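Local coordinates for protein uronate isomerase (Caulobacter crescentus, PDB 2Q01) that isomerises D-glucuronate to D-fructuronate and D-galacturonate to D-tagaturonate in pentose and glucuronate interconversion, at residues 5-9 against 129-134. Residue numbers count along the deposited sequence, not the author numbering.
Sequences RPLSF and FTEFLE
The start of the modelled chain, 5-9, is pinned by a single backbone bridge to residues 129-134 of the loop between helices 114-126 and 138-149, at the chain's edge against a second subunit. Pro6 (phi -75°, psi 148°) and Glu131 (-113°, 150°) are extended, their CA atoms 4.3 Å apart. Thr130 (-120°, -14°) is bent, and neither segment forms a regular strand. Two nearly linear hydrogen bonds flank the pair: Phe132 N to Arg5 O and Leu7 N to Thr130 O, both 2.9 Å. This is an isolated antiparallel bridge, but the chains cross obliquely rather than running as a ladder, with Leu7 CA 4.6 Å from Phe132 CA. Pro6 sits in the non-hydrogen-bonded pair, so the bridge needs no NH from it. In this TIM-barrel enzyme the contact joins the N-terminal tail to a peripheral helical part. The Arg5 side chain (ttt) lays its guanidinium flat over one face of Phe132 (chi1 t, chi2 90°), a cation-pi stack with Arg5 CZ 3.8 Å from the Phe132 ring centroid and planes at 9°. Arg5 NH2 forms salt bridges to Asp450 and Glu453 of the second subunit. Leu7 CD1 packs 4.1 Å from Phe129 CB, and Leu7 touches Phe123 and Tyr141.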
loop_
_atom_site.group_PDB
_atom_site.type_symbol
_atom_site.label_atom_id
_atom_site.label_comp_id
_atom_site.label_asym_id
_atom_site.label_seq_id
_atom_site.Cartn_x
_atom_site.Cartn_y
_atom_site.Cartn_z
ATOM N N ARG B 5 22.823 -32.457 -1.889
ATOM C CA ARG B 5 21.626 -31.842 -1.246
ATOM C C ARG B 5 20.356 -32.138 -2.053
ATOM O O ARG B 5 20.296 -31.815 -3.243
ATOM C CB ARG B 5 21.825 -30.336 -1.098
ATOM C CG ARG B 5 20.633 -29.614 -0.508
ATOM C CD ARG B 5 20.611 -28.171 -0.943
ATOM N NE ARG B 5 19.270 -27.606 -0.845
ATOM C CZ ARG B 5 19.006 -26.304 -0.847
ATOM N NH1 ARG B 5 19.989 -25.420 -0.932
ATOM N NH2 ARG B 5 17.754 -25.885 -0.756
ATOM N N PRO B 6 19.340 -32.751 -1.405
ATOM C CA PRO B 6 18.138 -33.233 -2.098
ATOM C C PRO B 6 17.140 -32.148 -2.517
ATOM O O PRO B 6 17.007 -31.121 -1.842
ATOM C CB PRO B 6 17.498 -34.170 -1.067
ATOM C CG PRO B 6 17.927 -33.636 0.249
ATOM C CD PRO B 6 19.292 -33.042 0.044
ATOM N N LEU B 7 16.450 -32.386 -3.632
ATOM C CA LEU B 7 15.347 -31.530 -4.047
ATOM C C LEU B 7 14.104 -31.998 -3.303
ATOM O O LEU B 7 13.483 -32.997 -3.669
ATOM C CB LEU B 7 15.119 -31.597 -5.563
ATOM C CG LEU B 7 14.671 -30.348 -6.347
ATOM C CD1 LEU B 7 14.552 -30.672 -7.827
ATOM C CD2 LEU B 7 13.374 -29.728 -5.853
ATOM N N SER B 8 13.761 -31.271 -2.247
ATOM C CA SER B 8 12.574 -31.552 -1.458
ATOM C C SER B 8 11.453 -30.601 -1.872
ATOM O O SER B 8 11.451 -29.422 -1.502
ATOM C CB SER B 8 12.890 -31.414 0.035
ATOM O OG SER B 8 11.745 -31.672 0.827
ATOM N N PHE B 9 10.513 -31.114 -2.661
ATOM C CA PHE B 9 9.368 -30.322 -3.094
ATOM C C PHE B 9 8.092 -30.836 -2.433
ATOM O O PHE B 9 7.491 -31.820 -2.891
ATOM C CB PHE B 9 9.251 -30.319 -4.619
ATOM C CG PHE B 9 8.706 -29.031 -5.180
ATOM C CD1 PHE B 9 9.279 -27.802 -4.831
ATOM C CD2 PHE B 9 7.635 -29.043 -6.063
ATOM C CE1 PHE B 9 8.786 -26.612 -5.340
ATOM C CE2 PHE B 9 7.136 -27.856 -6.583
ATOM C CZ PHE B 9 7.714 -26.637 -6.223
ATOM N N PHE B 129 14.001 -34.599 -11.453
ATOM C CA PHE B 129 15.274 -34.444 -10.747
ATOM C C PHE B 129 15.105 -34.715 -9.260
ATOM O O PHE B 129 14.032 -34.488 -8.699
ATOM C CB PHE B 129 15.855 -33.043 -10.952
ATOM C CG PHE B 129 16.579 -32.871 -12.253
ATOM C CD1 PHE B 129 15.968 -32.237 -13.321
ATOM C CD2 PHE B 129 17.877 -33.340 -12.409
ATOM C CE1 PHE B 129 16.632 -32.074 -14.532
ATOM C CE2 PHE B 129 18.550 -33.183 -13.616
ATOM C CZ PHE B 129 17.922 -32.549 -14.680
ATOM N N THR B 130 16.171 -35.197 -8.627
ATOM C CA THR B 130 16.118 -35.567 -7.219
ATOM C C THR B 130 17.109 -34.776 -6.360
ATOM O O THR B 130 17.002 -34.765 -5.132
ATOM C CB THR B 130 16.282 -37.101 -7.020
ATOM O OG1 THR B 130 16.172 -37.415 -5.628
ATOM C CG2 THR B 130 17.627 -37.601 -7.549
ATOM N N GLU B 131 18.057 -34.110 -7.012
ATOM C CA GLU B 131 19.028 -33.262 -6.316
ATOM C C GLU B 131 18.816 -31.789 -6.666
ATOM O O GLU B 131 18.365 -31.466 -7.763
ATOM C CB GLU B 131 20.457 -33.686 -6.660
ATOM C CG GLU B 131 20.826 -35.095 -6.207
ATOM C CD GLU B 131 21.858 -35.754 -7.110
ATOM O OE1 GLU B 131 22.685 -35.037 -7.718
ATOM O OE2 GLU B 131 21.843 -36.999 -7.212
ATOM N N PHE B 132 19.142 -30.910 -5.721
ATOM C CA PHE B 132 18.989 -29.468 -5.890
ATOM C C PHE B 132 20.106 -28.919 -6.768
ATOM O O PHE B 132 21.259 -29.350 -6.658
ATOM C CB PHE B 132 19.022 -28.780 -4.525
ATOM C CG PHE B 132 18.350 -27.437 -4.496
ATOM C CD1 PHE B 132 16.998 -27.329 -4.187
ATOM C CD2 PHE B 132 19.071 -26.272 -4.754
ATOM C CE1 PHE B 132 16.370 -26.088 -4.152
ATOM C CE2 PHE B 132 18.452 -25.025 -4.724
ATOM C CZ PHE B 132 17.099 -24.934 -4.422
ATOM N N LEU B 133 19.749 -27.965 -7.623
ATOM C CA LEU B 133 20.691 -27.339 -8.538
ATOM C C LEU B 133 21.783 -26.588 -7.789
ATOM O O LEU B 133 21.506 -25.742 -6.939
ATOM C CB LEU B 133 19.962 -26.393 -9.494
ATOM C CG LEU B 133 20.385 -26.454 -10.963
ATOM C CD1 LEU B 133 20.025 -25.163 -11.681
ATOM C CD2 LEU B 133 21.873 -26.742 -11.083
ATOM N N GLU B 134 23.027 -26.911 -8.118
ATOM C CA GLU B 134 24.191 -26.206 -7.589
ATOM C C GLU B 134 25.252 -26.064 -8.677
ATOM O O GLU B 134 25.020 -26.442 -9.828
ATOM C CB GLU B 134 24.767 -26.961 -6.387
ATOM C CG GLU B 134 24.000 -26.750 -5.084
ATOM C CD GLU B 134 24.386 -27.738 -3.993
ATOM O OE1 GLU B 134 23.700 -27.759 -2.948
ATOM O OE2 GLU B 134 25.367 -28.492 -4.180
#